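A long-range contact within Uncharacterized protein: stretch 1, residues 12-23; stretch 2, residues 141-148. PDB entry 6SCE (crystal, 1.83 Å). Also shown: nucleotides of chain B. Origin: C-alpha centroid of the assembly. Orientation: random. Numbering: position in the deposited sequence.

Stretch 1 (12-23) NDPAPAYLGLKV
Stretch 2 141-148: EEYARLYL

At the apolar centre of this contact, Leu146 points toward the first stretch with chi1 m and chi2 t. This extended rotamer carries its CD1 to 3.8 Å from Tyr18 CD2, and the same CD1 lies 4.4 Å from Ala15 CA. Tyr18, chi1 t and chi2 52°, also points toward its partner and meets the leucine methyl obliquely. One turn earlier, Ala15 aims its CB at two tyrosines, 4.1 Å from Tyr143 CE1 (chi1 m, chi2 -68°) and 4.1 Å from Tyr147 CZ. The small side chain leaves room for both rings, and Tyr147 OH comes within 3.2 Å of Ala15 CB. Pro14 adds a looser contact at the ring edge, its CD 4.4 Å from Tyr147 CE1.

The backbone places these groups regularly. Residues 15-23 are helical and continue onward in the chain; the second stretch is helical through Leu146, in a helix that began earlier. No two touching residues are closer than 120 positions in sequence, and the stretches bury 397 Å² between them. The N-to-C directions differ by 140°, so the helices run roughly antiparallel, and at 11.6 Å between axes the contact is made chiefly through side chains. Pro14 and Leu146 mark the register, their CA atoms 7.3 Å apart. From Tyr18 N to Pro14 O (2.9 Å) through Val23 N to Leu19 O (3.0 Å), the first helix keeps i to i-4 bonding, with phi/psi near -60/-45 over most of its length. Residues 15, 18 and 22, spaced by three and four, therefore fall on one side. The second stretch bonds likewise, Leu146 N to Glu142 O at 3.1 Å and Tyr147 N to Tyr143 O at 2.8 Å, but a wider pi-type turn spans 144-148, and Tyr147 has phi/psi of -114/-51.

Outward from the centre, the contact becomes polar at both ends. Near the start of the first helix, Asp13 (phi/psi -93/122, chi1 t, chi2 -70°) uses OD1 twice: it accepts from Ala15 N at 3.0 Å, a capping bond, and from Tyr147 OH at 2.6 Å. One carboxylate oxygen thus joins the cap to the second stretch. Tyr147 CB points sideways, but with chi1 m and chi2 -3° its hydroxyl end reaches this oxygen. The adenine of A2 in chain B sits alongside, its N6 donating to Tyr143 OH at 3.0 Å and to Tyr147 OH at 3.2 Å, while Asp13 N donates to A2 OP1 at 2.8 Å.

At the other end, Glu142 points toward the first helix with chi1 m, chi2 t and chi3 -28°. Its OE2 lies near the plane of the Tyr18 ring, at its edge, and accepts a very short hydrogen bond, 2.5 Å from Tyr18 OH to Glu142 OE2. Lys22, with chi1 to chi4 m, t, p and t, brings NZ to 3.0 Å from Glu142 OE1 in a salt bridge, with a weak hydrogen bond from NZ to Glu142 OE2 at 3.3 Å. The rule is economical: two residues one turn apart share one carboxylate beyond an apolar centre.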

ATOM      1  N   ASN A  12       5.982  -1.064  12.391  1.00 22.54           N
ATOM      2  CA  ASN A  12       6.661  -2.202  11.850  1.00 23.73           C
ATOM      3  C   ASN A  12       8.155  -1.996  11.654  1.00 24.55           C
ATOM      4  O   ASN A  12       8.954  -2.895  11.927  1.00 24.97           O
ATOM      5  CB  ASN A  12       6.056  -2.625  10.496  1.00 24.67           C
ATOM      6  CG  ASN A  12       4.713  -3.290  10.655  1.00 26.36           C
ATOM      7  OD1 ASN A  12       4.420  -3.868  11.711  1.00 27.06           O
ATOM      8  ND2 ASN A  12       3.862  -3.143   9.648  1.00 25.85           N
ATOM      9  N   ASP A  13       8.528  -0.867  11.083  1.00 23.51           N
ATOM     10  CA  ASP A  13       9.906  -0.675  10.697  1.00 26.01           C
ATOM     11  C   ASP A  13      10.758   0.020  11.781  1.00 24.46           C
ATOM     12  O   ASP A  13      10.445   1.116  12.195  1.00 25.06           O
ATOM     13  CB  ASP A  13      10.021   0.103   9.392  1.00 26.89           C
ATOM     14  CG  ASP A  13      11.259  -0.293   8.642  1.00 26.02           C
ATOM     15  OD1 ASP A  13      12.358   0.045   9.118  1.00 24.54           O
ATOM     16  OD2 ASP A  13      11.115  -0.993   7.613  1.00 26.61           O
ATOM     17  N   PRO A  14      11.836  -0.624  12.226  1.00 24.41           N
ATOM     18  CA  PRO A  14      12.650  -0.013  13.283  1.00 25.14           C
ATOM     19  C   PRO A  14      13.550   1.104  12.784  1.00 24.52           C
ATOM     20  O   PRO A  14      14.083   1.875  13.593  1.00 25.67           O
ATOM     21  CB  PRO A  14      13.494  -1.192  13.786  1.00 26.68           C
ATOM     22  CG  PRO A  14      13.630  -2.066  12.606  1.00 26.46           C
ATOM     23  CD  PRO A  14      12.295  -1.983  11.914  1.00 25.51           C
ATOM     24  N   ALA A  15      13.734   1.201  11.477  1.00 23.24           N
ATOM     25  CA  ALA A  15      14.719   2.174  10.969  1.00 23.47           C
ATOM     26  C   ALA A  15      14.434   3.648  11.311  1.00 24.47           C
ATOM     27  O   ALA A  15      15.346   4.376  11.711  1.00 24.41           O
ATOM     28  CB  ALA A  15      14.924   2.010   9.490  1.00 25.00           C
ATOM     29  N   PRO A  16      13.182   4.116  11.164  1.00 24.22           N
ATOM     30  CA  PRO A  16      12.963   5.519  11.549  1.00 24.34           C
ATOM     31  C   PRO A  16      13.072   5.750  13.047  1.00 23.28           C
ATOM     32  O   PRO A  16      13.439   6.829  13.459  1.00 23.76           O
ATOM     33  CB  PRO A  16      11.541   5.825  11.066  1.00 23.12           C
ATOM     34  CG  PRO A  16      10.905   4.483  10.876  1.00 26.18           C
ATOM     35  CD  PRO A  16      12.017   3.548  10.458  1.00 25.37           C
ATOM     36  N   ALA A  17      12.775   4.722  13.845  1.00 22.86           N
ATOM     37  CA  ALA A  17      12.920   4.811  15.309  1.00 24.09           C
ATOM     38  C   ALA A  17      14.403   4.929  15.679  1.00 23.84           C
ATOM     39  O   ALA A  17      14.802   5.729  16.548  1.00 24.37           O
ATOM     40  CB  ALA A  17      12.309   3.579  15.964  1.00 24.07           C
ATOM     41  N   TYR A  18      15.212   4.115  15.018  1.00 23.02           N
ATOM     42  CA  TYR A  18      16.662   4.162  15.218  1.00 22.95           C
ATOM     43  C   TYR A  18      17.256   5.466  14.722  1.00 24.41           C
ATOM     44  O   TYR A  18      18.034   6.121  15.446  1.00 25.17           O
ATOM     45  CB  TYR A  18      17.337   2.953  14.593  1.00 25.20           C
ATOM     46  CG  TYR A  18      18.832   2.959  14.741  1.00 24.93           C
ATOM     47  CD1 TYR A  18      19.433   3.137  15.987  1.00 27.57           C
ATOM     48  CD2 TYR A  18      19.650   2.769  13.640  1.00 26.31           C
ATOM     49  CE1 TYR A  18      20.817   3.124  16.121  1.00 28.32           C
ATOM     50  CE2 TYR A  18      21.025   2.752  13.769  1.00 27.17           C
ATOM     51  CZ  TYR A  18      21.604   2.943  15.012  1.00 28.49           C
ATOM     52  OH  TYR A  18      22.991   2.930  15.119  1.00 29.33           O
ATOM     53  N   LEU A  19      16.854   5.905  13.541  1.00 23.74           N
ATOM     54  CA  LEU A  19      17.299   7.175  13.051  1.00 23.93           C
ATOM     55  C   LEU A  19      17.002   8.315  14.031  1.00 26.26           C
ATOM     56  O   LEU A  19      17.876   9.175  14.280  1.00 25.19           O
ATOM     57  CB  LEU A  19      16.683   7.454  11.675  1.00 24.34           C
ATOM     58  CG  LEU A  19      17.042   8.769  11.018  1.00 26.66           C
ATOM     59  CD1 LEU A  19      18.549   8.897  10.823  1.00 28.06           C
ATOM     60  CD2 LEU A  19      16.308   8.896   9.682  1.00 26.42           C
ATOM     61  N   GLY A  20      15.789   8.332  14.619  1.00 25.89           N
ATOM     62  CA  GLY A  20      15.427   9.377  15.568  1.00 23.99           C
ATOM     63  C   GLY A  20      16.303   9.342  16.808  1.00 23.82           C
ATOM     64  O   GLY A  20      16.713  10.404  17.301  1.00 26.03           O
ATOM     65  N   LEU A  21      16.663   8.144  17.265  1.00 22.81           N
ATOM     66  CA  LEU A  21      17.601   7.996  18.379  1.00 24.49           C
ATOM     67  C   LEU A  21      18.978   8.597  18.025  1.00 26.41           C
ATOM     68  O   LEU A  21      19.551   9.342  18.829  1.00 26.92           O
ATOM     69  CB  LEU A  21      17.729   6.544  18.816  1.00 24.53           C
ATOM     70  CG  LEU A  21      18.648   6.302  20.011  1.00 26.38           C
ATOM     71  CD1 LEU A  21      18.292   7.114  21.258  1.00 29.06           C
ATOM     72  CD2 LEU A  21      18.713   4.822  20.344  1.00 29.36           C
ATOM     73  N   LYS A  22      19.464   8.341  16.808  1.00 26.51           N
ATOM     74  CA  LYS A  22      20.763   8.902  16.374  1.00 27.15           C
ATOM     75  C   LYS A  22      20.687  10.421  16.374  1.00 28.67           C
ATOM     76  O   LYS A  22      21.650  11.081  16.751  1.00 28.63           O
ATOM     77  CB  LYS A  22      21.184   8.356  14.998  1.00 26.15           C
ATOM     78  CG  LYS A  22      21.444   6.859  15.011  1.00 26.87           C
ATOM     79  CD  LYS A  22      21.899   6.372  13.636  1.00 28.08           C
ATOM     80  CE  LYS A  22      23.363   6.709  13.360  1.00 28.93           C
ATOM     81  NZ  LYS A  22      23.695   6.531  11.915  1.00 29.03           N
ATOM     82  N   VAL A  23      19.547  10.979  15.972  1.00 27.71           N
ATOM     83  CA  VAL A  23      19.358  12.421  15.975  1.00 29.28           C
ATOM     84  C   VAL A  23      19.450  12.979  17.399  1.00 30.19           C
ATOM     85  O   VAL A  23      20.192  13.961  17.660  1.00 30.95           O
ATOM     86  CB  VAL A  23      18.006  12.805  15.354  1.00 30.98           C
ATOM     87  CG1 VAL A  23      17.667  14.277  15.561  1.00 32.69           C
ATOM     88  CG2 VAL A  23      17.951  12.430  13.892  1.00 30.61           C
ATOM     89  N   GLU A 141      25.810  -1.030   7.249  1.00 28.28           N
ATOM     90  CA  GLU A 141      25.975  -1.993   8.331  1.00 27.17           C
ATOM     91  C   GLU A 141      24.804  -1.915   9.319  1.00 25.94           C
ATOM     92  O   GLU A 141      24.380  -2.930   9.867  1.00 26.07           O
ATOM     93  CB  GLU A 141      27.264  -1.717   9.087  1.00 31.75           C
ATOM     94  CG  GLU A 141      28.505  -2.086   8.303  1.00 35.50           C
ATOM     95  CD  GLU A 141      28.756  -1.213   7.098  1.00 42.37           C
ATOM     96  OE1 GLU A 141      28.416   0.018   7.108  1.00 39.33           O
ATOM     97  OE2 GLU A 141      29.301  -1.804   6.115  1.00 52.49           O
ATOM     98  N   GLU A 142      24.322  -0.706   9.544  1.00 24.78           N
ATOM     99  CA  GLU A 142      23.128  -0.516  10.437  1.00 26.97           C
ATOM    100  C   GLU A 142      21.893  -1.185   9.806  1.00 25.82           C
ATOM    101  O   GLU A 142      21.169  -1.895  10.476  1.00 25.35           O
ATOM    102  CB  GLU A 142      22.938   0.956  10.717  1.00 25.16           C
ATOM    103  CG  GLU A 142      23.901   1.468  11.780  1.00 26.07           C
ATOM    104  CD  GLU A 142      23.965   2.963  11.923  1.00 28.80           C
ATOM    105  OE1 GLU A 142      23.709   3.689  10.938  1.00 29.15           O
ATOM    106  OE2 GLU A 142      24.279   3.446  13.060  1.00 28.59           O
ATOM    107  N   TYR A 143      21.661  -0.972   8.499  1.00 25.47           N
ATOM    108  CA  TYR A 143      20.581  -1.698   7.831  1.00 25.32           C
ATOM    109  C   TYR A 143      20.754  -3.202   7.859  1.00 26.60           C
ATOM    110  O   TYR A 143      19.786  -3.921   8.033  1.00 27.72           O
ATOM    111  CB  TYR A 143      20.406  -1.212   6.399  1.00 24.73           C
ATOM    112  CG  TYR A 143      19.564   0.004   6.288  1.00 24.40           C
ATOM    113  CD1 TYR A 143      18.204  -0.050   6.566  1.00 25.94           C
ATOM    114  CD2 TYR A 143      20.096   1.212   5.922  1.00 25.24           C
ATOM    115  CE1 TYR A 143      17.404   1.061   6.429  1.00 25.82           C
ATOM    116  CE2 TYR A 143      19.294   2.327   5.770  1.00 26.81           C
ATOM    117  CZ  TYR A 143      17.949   2.250   6.046  1.00 26.04           C
ATOM    118  OH  TYR A 143      17.144   3.386   5.940  1.00 25.36           O
ATOM    119  N   ALA A 144      21.988  -3.683   7.707  1.00 27.41           N
ATOM    120  CA  ALA A 144      22.234  -5.113   7.738  1.00 29.20           C
ATOM    121  C   ALA A 144      21.876  -5.707   9.085  1.00 26.79           C
ATOM    122  O   ALA A 144      21.269  -6.799   9.159  1.00 29.07           O
ATOM    123  CB  ALA A 144      23.688  -5.431   7.376  1.00 31.36           C
ATOM    124  N   ARG A 145      22.210  -5.024  10.169  1.00 27.36           N
ATOM    125  CA  ARG A 145      21.903  -5.623  11.458  1.00 28.49           C
ATOM    126  C   ARG A 145      20.394  -5.504  11.805  1.00 27.56           C
ATOM    127  O   ARG A 145      19.866  -6.333  12.518  1.00 29.20           O
ATOM    128  CB  ARG A 145      22.838  -5.120  12.578  1.00 32.77           C
ATOM    129  CG  ARG A 145      22.679  -3.663  12.939  1.00 30.82           C
ATOM    130  CD  ARG A 145      23.547  -3.262  14.145  1.00 30.87           C
ATOM    131  NE  ARG A 145      23.256  -4.103  15.284  1.00 30.16           N
ATOM    132  CZ  ARG A 145      24.055  -4.323  16.307  1.00 31.12           C
ATOM    133  NH1 ARG A 145      25.224  -3.680  16.413  1.00 30.95           N
ATOM    134  NH2 ARG A 145      23.640  -5.153  17.258  1.00 32.93           N
ATOM    135  N   LEU A 146      19.711  -4.488  11.279  1.00 27.62           N
ATOM    136  CA  LEU A 146      18.268  -4.287  11.524  1.00 26.05           C
ATOM    137  C   LEU A 146      17.359  -5.079  10.596  1.00 27.06           C
ATOM    138  O   LEU A 146      16.272  -5.457  11.007  1.00 26.63           O
ATOM    139  CB  LEU A 146      17.903  -2.797  11.389  1.00 26.48           C
ATOM    140  CG  LEU A 146      18.477  -1.848  12.468  1.00 27.44           C
ATOM    141  CD1 LEU A 146      18.070  -0.415  12.216  1.00 29.95           C
ATOM    142  CD2 LEU A 146      18.009  -2.316  13.830  1.00 28.63           C
ATOM    143  N   TYR A 147      17.795  -5.312   9.357  1.00 26.14           N
ATOM    144  CA  TYR A 147      16.965  -5.962   8.326  1.00 26.22           C
ATOM    145  C   TYR A 147      17.499  -7.324   7.907  1.00 28.32           C
ATOM    146  O   TYR A 147      16.748  -8.300   7.832  1.00 30.03           O
ATOM    147  CB  TYR A 147      16.906  -5.123   7.062  1.00 26.94           C
ATOM    148  CG  TYR A 147      16.170  -3.785   7.139  1.00 27.18           C
ATOM    149  CD1 TYR A 147      15.517  -3.359   8.298  1.00 26.70           C
ATOM    150  CD2 TYR A 147      16.118  -2.959   6.018  1.00 27.07           C
ATOM    151  CE1 TYR A 147      14.835  -2.146   8.319  1.00 25.79           C
ATOM    152  CE2 TYR A 147      15.444  -1.743   6.035  1.00 25.96           C
ATOM    153  CZ  TYR A 147      14.796  -1.345   7.181  1.00 26.01           C
ATOM    154  OH  TYR A 147      14.102  -0.135   7.193  1.00 27.12           O
ATOM    155  N   LEU A 148      18.783  -7.385   7.564  1.00 28.58           N
ATOM    156  CA  LEU A 148      19.286  -8.595   6.922  1.00 31.01           C
ATOM    157  C   LEU A 148      19.584  -9.704   7.928  1.00 29.94           C
ATOM    158  O   LEU A 148      19.123 -10.843   7.778  1.00 31.81           O
ATOM    159  CB  LEU A 148      20.502  -8.280   6.083  1.00 30.18           C
ATOM    160  CG  LEU A 148      20.272  -7.223   5.019  1.00 33.08           C
ATOM    161  CD1 LEU A 148      21.533  -7.064   4.200  1.00 33.34           C
ATOM    162  CD2 LEU A 148      19.078  -7.538   4.127  1.00 34.93           C
TER
ATOM    163  P     A B   2       6.189   2.211  10.515  1.00 22.38           P
ATOM    164  OP1   A B   2       6.631   0.894   9.959  1.00 22.57           O
ATOM    165  OP2   A B   2       6.625   2.691  11.874  1.00 21.84           O
ATOM    166  O5'   A B   2       6.621   3.332   9.452  1.00 22.76           O
ATOM    167  C5'   A B   2       6.532   4.722   9.845  1.00 23.16           C
ATOM    168  C4'   A B   2       7.036   5.590   8.721  1.00 23.20           C
ATOM    169  O4'   A B   2       8.460   5.350   8.555  1.00 24.31           O
ATOM    170  C3'   A B   2       6.395   5.359   7.358  1.00 24.23           C
ATOM    171  O3'   A B   2       6.154   6.592   6.683  1.00 25.21           O
ATOM    172  C2'   A B   2       7.462   4.571   6.603  1.00 25.79           C
ATOM    173  O2'   A B   2       7.414   4.797   5.211  1.00 25.63           O
ATOM    174  C1'   A B   2       8.737   5.158   7.193  1.00 25.00           C
ATOM    175  N9    A B   2       9.920   4.334   7.038  1.00 23.37           N
ATOM    176  C8    A B   2       9.976   2.981   6.794  1.00 23.26           C
ATOM    177  N7    A B   2      11.203   2.550   6.642  1.00 23.45           N
ATOM    178  C5    A B   2      11.997   3.679   6.773  1.00 22.67           C
ATOM    179  C6    A B   2      13.390   3.878   6.698  1.00 24.40           C
ATOM    180  N6    A B   2      14.258   2.919   6.383  1.00 23.72           N
ATOM    181  N1    A B   2      13.849   5.132   6.922  1.00 23.18           N
ATOM    182  C2    A B   2      12.956   6.108   7.135  1.00 24.13           C
ATOM    183  N3    A B   2      11.626   6.044   7.216  1.00 23.25           N
ATOM    184  C4    A B   2      11.209   4.786   7.015  1.00 24.39           C
ATOM    185  P     A B   1      -0.239   4.808   8.207  1.00 24.09           P
ATOM    186  OP1   A B   1      -1.051   5.752   9.038  1.00 23.76           O
ATOM    187  OP2   A B   1       0.511   5.398   7.031  1.00 24.41           O
ATOM    188  O5'   A B   1       0.766   4.076   9.208  1.00 23.88           O
ATOM    189  C5'   A B   1       1.991   3.507   8.752  1.00 24.02           C
ATOM    190  C4'   A B   1       2.345   2.361   9.670  1.00 24.50           C
ATOM    191  O4'   A B   1       1.453   1.245   9.409  1.00 24.59           O
ATOM    192  C3'   A B   1       3.775   1.847   9.478  1.00 23.01           C
ATOM    193  O3'   A B   1       4.590   2.406  10.516  1.00 23.23           O
ATOM    194  C2'   A B   1       3.604   0.323   9.562  1.00 24.17           C
ATOM    195  O2'   A B   1       3.693  -0.132  10.896  1.00 23.16           O
ATOM    196  C1'   A B   1       2.200   0.118   9.010  1.00 25.21           C
ATOM    197  N9    A B   1       2.123   0.013   7.552  1.00 26.34           N
ATOM    198  C8    A B   1       1.237   0.666   6.741  1.00 26.73           C
ATOM    199  N7    A B   1       1.403   0.361   5.479  1.00 26.70           N
ATOM    200  C5    A B   1       2.438  -0.558   5.465  1.00 27.68           C
ATOM    201  C6    A B   1       3.077  -1.252   4.420  1.00 32.04           C
ATOM    202  N6    A B   1       2.748  -1.105   3.139  1.00 35.07           N
ATOM    203  N1    A B   1       4.079  -2.102   4.752  1.00 32.04           N
ATOM    204  C2    A B   1       4.404  -2.224   6.048  1.00 32.06           C
ATOM    205  N3    A B   1       3.882  -1.610   7.110  1.00 26.71           N
ATOM    206  C4    A B   1       2.892  -0.778   6.745  1.00 25.01           C
HETATM  207  O   HOH W   1      16.197   5.487   8.574  1.00 28.43           O
HETATM  208  O   HOH W   2      26.452   4.848  13.149  1.00 42.00           O